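Local coordinates for Rho GTPase-activating protein 5 (Homo sapiens, PDB 5U4V) that probably acts as a GTPase-activating protein for Rho GTPases and carries a pseudoGTPase domain with the G-domain fold, at residues 8-14 with 44-50; 109-115 with 140-146. All coordinates share one frame; numbering follows the deposited sequence.

Strand 8-14 opens the domain, and the chain then runs through helix 19-28 and the hairpin strand 36-38, a loop that interaction 1 closes where strand 41-50 sets its residues 44-50 parallel to 8-14. Strand 69-75 then pairs with the other edge of 8-14, helix 78-96 follows, and strand 109-114 is reached. Interaction 2 closes the loop made by helix 124-138, bringing 140-146 alongside 109-115. The two contacts stand in series along the chain, neither nested nor crossed. Both belong to one six-stranded mixed sheet, the core of a Ras-like G domain, with the centres of the two contacts about 16 Å apart and strand 69-75 between them.

Interaction 1: residues 8-14 with 44-50; sequences KVNLFIL and ELDLRPV
Six main-chain hydrogen bonds join Val-9, Leu-11 and Ile-13 to the chain between Glu-44 and Val-50, in a parallel pairing where each of the three uses both its N-H and its carbonyl. Among them are the bonds from Asp-46 N to Val-9 O (3.0 Å) and from Ile-13 N to Arg-48 O (3.0 Å).

At the N-terminal end the ammonium of Lys-8 lies between two acids of the partner strand. Its NZ makes a salt bridge, weak as a hydrogen bond, with Glu-44 OE1 (3.3 Å); a second, to Asp-46 OD2, is less surely placed. With CG between its backbone N and carbonyl carbon (chi1 50°), Glu-44 leans over Lys-8, its CG 3.7 Å from Lys-8 CB.

Farther along this face, Asn-10 OD1 sits over the centre of the Arg-48 guanidinium, 3.5 Å from Arg-48 CZ, with the amide and guanidinium planes 53° apart. Phe-12 runs alongside the extended arginine, and its ring stands nearly upright to the guanidinium (81°), with Phe-12 CE1 3.8 Å from Arg-48 CD. Val-50 CG1 approaches the ring near Phe-12 CD1.

The reverse face is aliphatic. Leu-45 CD2 lies against Val-9 CB at 3.6 Å, Leu-11 packs beside Leu-47, and Ile-13 CD1 touches Leu-47 CD2. Helix 156-173 covers Val-9, Leu-11 and Leu-45 through Leu-163, Val-166 and Leu-167, while helix 19-28 packs on Ile-13, Leu-47 and Pro-49.

The pairing thus joins two unlike surfaces: a largely buried, leucine-rich aliphatic layer under the helices, and a more exposed face where opposite charges probably offset one another and the side-chain amide oxygen of Asn-10 may help to stabilise the arginine's positive charge.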
# COMPACT_ATOMS: atom_id res chain seq x y z
N LYS A 8 -14.41 3.45 8.47
CA LYS A 8 -14.36 2.65 7.28
C LYS A 8 -13.32 3.28 6.41
O LYS A 8 -13.37 4.47 6.17
CB LYS A 8 -15.68 2.65 6.57
CG LYS A 8 -15.62 1.91 5.24
CD LYS A 8 -17.01 1.57 4.74
CE LYS A 8 -16.98 0.42 3.76
NZ LYS A 8 -18.19 -0.45 3.87
N VAL A 9 -12.37 2.48 5.96
CA VAL A 9 -11.30 3.03 5.17
C VAL A 9 -11.26 2.34 3.83
O VAL A 9 -11.39 1.14 3.75
CB VAL A 9 -9.96 2.91 5.89
CG1 VAL A 9 -8.84 3.54 5.07
CG2 VAL A 9 -10.05 3.55 7.26
N ASN A 10 -11.14 3.12 2.78
CA ASN A 10 -11.07 2.55 1.45
C ASN A 10 -9.64 2.35 1.10
O ASN A 10 -8.95 3.31 0.81
CB ASN A 10 -11.72 3.49 0.45
CG ASN A 10 -13.12 3.05 0.10
OD1 ASN A 10 -13.34 1.88 -0.15
ND2 ASN A 10 -14.08 3.99 0.05
N LEU A 11 -9.17 1.12 1.11
CA LEU A 11 -7.77 0.91 0.86
C LEU A 11 -7.54 0.35 -0.49
O LEU A 11 -7.67 -0.86 -0.69
CB LEU A 11 -7.18 -0.04 1.88
CG LEU A 11 -6.33 0.66 2.90
CD1 LEU A 11 -5.89 -0.34 3.96
CD2 LEU A 11 -5.15 1.20 2.12
N PHE A 12 -7.17 1.20 -1.41
CA PHE A 12 -6.78 0.72 -2.72
C PHE A 12 -5.39 0.08 -2.66
O PHE A 12 -4.55 0.44 -1.82
CB PHE A 12 -6.80 1.87 -3.73
CG PHE A 12 -8.14 2.55 -3.86
CD1 PHE A 12 -9.10 2.07 -4.76
CD2 PHE A 12 -8.44 3.70 -3.12
CE1 PHE A 12 -10.34 2.71 -4.90
CE2 PHE A 12 -9.66 4.36 -3.27
CZ PHE A 12 -10.61 3.87 -4.16
N ILE A 13 -5.18 -0.90 -3.54
CA ILE A 13 -3.92 -1.62 -3.59
C ILE A 13 -3.48 -1.77 -5.05
O ILE A 13 -4.16 -2.46 -5.85
CB ILE A 13 -4.01 -3.04 -2.94
CG1 ILE A 13 -4.28 -2.96 -1.44
CG2 ILE A 13 -2.71 -3.80 -3.19
CD1 ILE A 13 -4.58 -4.32 -0.78
N LEU A 14 -2.34 -1.14 -5.36
CA LEU A 14 -1.71 -1.23 -6.68
C LEU A 14 -0.69 -2.33 -6.72
O LEU A 14 0.06 -2.55 -5.75
CB LEU A 14 -1.01 0.05 -7.00
CG LEU A 14 -1.84 1.13 -7.66
CD1 LEU A 14 -1.17 2.47 -7.37
CD2 LEU A 14 -1.88 0.86 -9.17
N GLU A 44 -13.22 -1.33 9.78
CA GLU A 44 -13.72 -1.96 8.58
C GLU A 44 -12.96 -1.46 7.36
O GLU A 44 -13.11 -0.32 6.97
CB GLU A 44 -15.25 -1.86 8.42
CG GLU A 44 -15.88 -0.49 8.58
CD GLU A 44 -17.32 -0.48 8.10
OE1 GLU A 44 -17.61 -1.10 7.04
OE2 GLU A 44 -18.18 0.16 8.77
N LEU A 45 -12.14 -2.32 6.80
CA LEU A 45 -11.36 -1.98 5.62
C LEU A 45 -12.02 -2.56 4.38
O LEU A 45 -12.49 -3.70 4.36
CB LEU A 45 -9.95 -2.53 5.76
CG LEU A 45 -9.22 -1.92 6.97
CD1 LEU A 45 -7.90 -2.59 7.22
CD2 LEU A 45 -9.02 -0.42 6.73
N ASP A 46 -12.05 -1.75 3.33
CA ASP A 46 -12.43 -2.24 2.02
C ASP A 46 -11.21 -2.26 1.14
O ASP A 46 -10.83 -1.25 0.57
CB ASP A 46 -13.54 -1.37 1.40
CG ASP A 46 -14.89 -1.55 2.07
OD1 ASP A 46 -15.07 -2.45 2.92
OD2 ASP A 46 -15.79 -0.75 1.76
N LEU A 47 -10.63 -3.43 0.98
CA LEU A 47 -9.45 -3.58 0.15
C LEU A 47 -9.81 -3.77 -1.30
O LEU A 47 -10.42 -4.76 -1.69
CB LEU A 47 -8.57 -4.73 0.64
CG LEU A 47 -8.08 -4.39 2.06
CD1 LEU A 47 -7.38 -5.58 2.68
CD2 LEU A 47 -7.23 -3.12 2.15
N ARG A 48 -9.42 -2.80 -2.10
CA ARG A 48 -9.72 -2.81 -3.51
C ARG A 48 -8.45 -2.88 -4.33
O ARG A 48 -7.83 -1.85 -4.58
CB ARG A 48 -10.47 -1.55 -3.87
CG ARG A 48 -11.84 -1.42 -3.25
CD ARG A 48 -12.54 -0.18 -3.77
NE ARG A 48 -13.84 -0.04 -3.14
CZ ARG A 48 -14.64 1.02 -3.28
NH1 ARG A 48 -14.30 2.05 -4.04
NH2 ARG A 48 -15.81 1.04 -2.65
N PRO A 49 -8.07 -4.07 -4.80
CA PRO A 49 -6.92 -4.15 -5.74
C PRO A 49 -7.29 -3.57 -7.08
O PRO A 49 -8.42 -3.71 -7.51
CB PRO A 49 -6.65 -5.66 -5.87
CG PRO A 49 -7.47 -6.30 -4.84
CD PRO A 49 -8.62 -5.39 -4.50
N VAL A 50 -6.34 -2.92 -7.73
CA VAL A 50 -6.61 -2.16 -8.94
C VAL A 50 -5.58 -2.41 -10.03
O VAL A 50 -4.42 -2.68 -9.75
CB VAL A 50 -6.61 -0.65 -8.64
CG1 VAL A 50 -7.82 -0.25 -7.82
CG2 VAL A 50 -5.33 -0.23 -7.95

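Interaction 2: residues 109-115 with 140-146; sequences FTLILAN and CPFVDVP
Leu-111 and Leu-113 exchange four parallel main-chain hydrogen bonds with Pro-141, Val-143 and Val-145, and Asn-115 N adds a fifth to Val-145 O (3.1 Å). The bond from Val-143 N to Leu-111 O measures 2.8 Å.

Packing is close around Phe-142, whose CG is anti to its backbone N (chi1 174°), which swings the ring back over strand 109-114. Its CD1 meets Leu-111 CB at 3.6 Å and its CZ meets Leu-113 CB at 3.7 Å, so one ring spans both leucines. Cys-140 SG lies 3.8 Å from Leu-111 CG, well away from the ring. On the reverse face the CG2 methyls of Ile-112 and Val-145 touch at 3.5 Å.

The loose part is the C-terminal end, where exposed Asn-115 meets exposed Pro-146 through its amide oxygen; the chain beyond both is not modelled. Just before it, the carboxylate of Asp-144 forms a salt bridge with Arg-128.

Helix 124-138 covers Leu-111 and Phe-142 through Ala-135, helix 156-173 lies under Thr-110, Ile-112 and Val-145, and strand 69-75 pairs with the other edge of 109-114, while 142-145 is the outermost strand on this side of the G-domain sheet.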
# COMPACT_ATOMS: atom_id res chain seq x y z
N PHE A 109 -0.31 7.25 0.67
CA PHE A 109 0.34 6.13 0.02
C PHE A 109 1.13 5.33 1.09
O PHE A 109 1.39 5.85 2.16
CB PHE A 109 1.31 6.61 -1.08
CG PHE A 109 0.66 7.07 -2.35
CD1 PHE A 109 0.08 6.15 -3.26
CD2 PHE A 109 0.68 8.42 -2.72
CE1 PHE A 109 -0.47 6.58 -4.47
CE2 PHE A 109 0.12 8.85 -3.93
CZ PHE A 109 -0.45 7.94 -4.81
N THR A 110 1.45 4.07 0.81
CA THR A 110 2.47 3.31 1.53
C THR A 110 3.02 2.30 0.54
O THR A 110 2.24 1.63 -0.19
CB THR A 110 1.92 2.57 2.79
OG1 THR A 110 1.49 3.55 3.74
CG2 THR A 110 3.02 1.65 3.47
N LEU A 111 4.34 2.23 0.47
CA LEU A 111 5.00 1.35 -0.47
C LEU A 111 5.36 0.06 0.21
O LEU A 111 6.05 0.08 1.20
CB LEU A 111 6.26 2.00 -1.10
CG LEU A 111 6.02 3.26 -1.94
CD1 LEU A 111 7.36 3.87 -2.36
CD2 LEU A 111 5.15 3.00 -3.17
N ILE A 112 4.96 -1.05 -0.41
CA ILE A 112 5.26 -2.33 0.15
C ILE A 112 6.14 -3.15 -0.73
O ILE A 112 5.72 -3.54 -1.79
CB ILE A 112 3.99 -3.11 0.51
CG1 ILE A 112 3.23 -2.37 1.63
CG2 ILE A 112 4.35 -4.51 0.99
CD1 ILE A 112 1.80 -2.83 1.74
N LEU A 113 7.35 -3.47 -0.25
CA LEU A 113 8.15 -4.42 -0.95
C LEU A 113 7.92 -5.82 -0.40
O LEU A 113 8.24 -6.11 0.76
CB LEU A 113 9.62 -4.02 -0.88
CG LEU A 113 10.66 -5.03 -1.37
CD1 LEU A 113 10.52 -5.40 -2.84
CD2 LEU A 113 12.05 -4.45 -1.10
N ALA A 114 7.37 -6.68 -1.25
CA ALA A 114 7.13 -8.09 -0.98
C ALA A 114 8.28 -9.02 -1.42
O ALA A 114 8.80 -8.90 -2.53
CB ALA A 114 5.86 -8.53 -1.68
N ASN A 115 8.67 -9.96 -0.55
CA ASN A 115 9.61 -11.03 -0.93
C ASN A 115 8.89 -12.17 -1.64
O ASN A 115 8.32 -11.98 -2.71
CB ASN A 115 10.40 -11.56 0.28
CG ASN A 115 11.37 -10.53 0.86
OD1 ASN A 115 11.31 -10.19 2.05
ND2 ASN A 115 12.26 -10.02 0.02
N CYS A 140 6.02 8.96 1.94
CA CYS A 140 5.16 7.90 2.39
C CYS A 140 6.00 6.82 3.05
O CYS A 140 7.18 6.67 2.70
CB CYS A 140 4.36 7.31 1.24
SG CYS A 140 5.34 6.44 -0.01
N PRO A 141 5.42 6.10 4.01
CA PRO A 141 6.16 4.99 4.60
C PRO A 141 6.53 3.94 3.56
O PRO A 141 5.79 3.68 2.63
CB PRO A 141 5.19 4.39 5.61
CG PRO A 141 4.27 5.53 5.96
CD PRO A 141 4.11 6.28 4.65
N PHE A 142 7.73 3.39 3.72
CA PHE A 142 8.14 2.26 2.94
C PHE A 142 8.36 1.05 3.85
O PHE A 142 9.20 1.09 4.73
CB PHE A 142 9.41 2.60 2.16
CG PHE A 142 9.98 1.44 1.43
CD1 PHE A 142 9.24 0.76 0.51
CD2 PHE A 142 11.28 1.02 1.68
CE1 PHE A 142 9.77 -0.28 -0.22
CE2 PHE A 142 11.84 -0.04 0.97
CZ PHE A 142 11.08 -0.71 0.02
N VAL A 143 7.59 -0.01 3.59
CA VAL A 143 7.64 -1.27 4.35
C VAL A 143 8.08 -2.48 3.54
O VAL A 143 7.62 -2.69 2.43
CB VAL A 143 6.28 -1.55 5.05
CG1 VAL A 143 6.39 -2.77 5.95
CG2 VAL A 143 5.80 -0.36 5.90
N ASP A 144 8.97 -3.30 4.10
CA ASP A 144 9.30 -4.61 3.52
C ASP A 144 8.49 -5.73 4.14
O ASP A 144 8.51 -5.91 5.36
CB ASP A 144 10.79 -4.94 3.72
CG ASP A 144 11.72 -3.85 3.25
OD1 ASP A 144 11.39 -3.11 2.30
OD2 ASP A 144 12.80 -3.74 3.83
N VAL A 145 7.80 -6.52 3.31
CA VAL A 145 7.02 -7.67 3.78
C VAL A 145 7.51 -8.99 3.17
O VAL A 145 7.14 -9.35 2.05
CB VAL A 145 5.50 -7.52 3.56
CG1 VAL A 145 4.75 -8.61 4.30
CG2 VAL A 145 5.04 -6.14 4.01
N PRO A 146 8.32 -9.73 3.95
CA PRO A 146 8.85 -11.05 3.62
C PRO A 146 7.77 -12.13 3.57
O PRO A 146 6.86 -12.09 4.38
CB PRO A 146 9.82 -11.33 4.76
CG PRO A 146 9.37 -10.48 5.88
CD PRO A 146 8.83 -9.25 5.25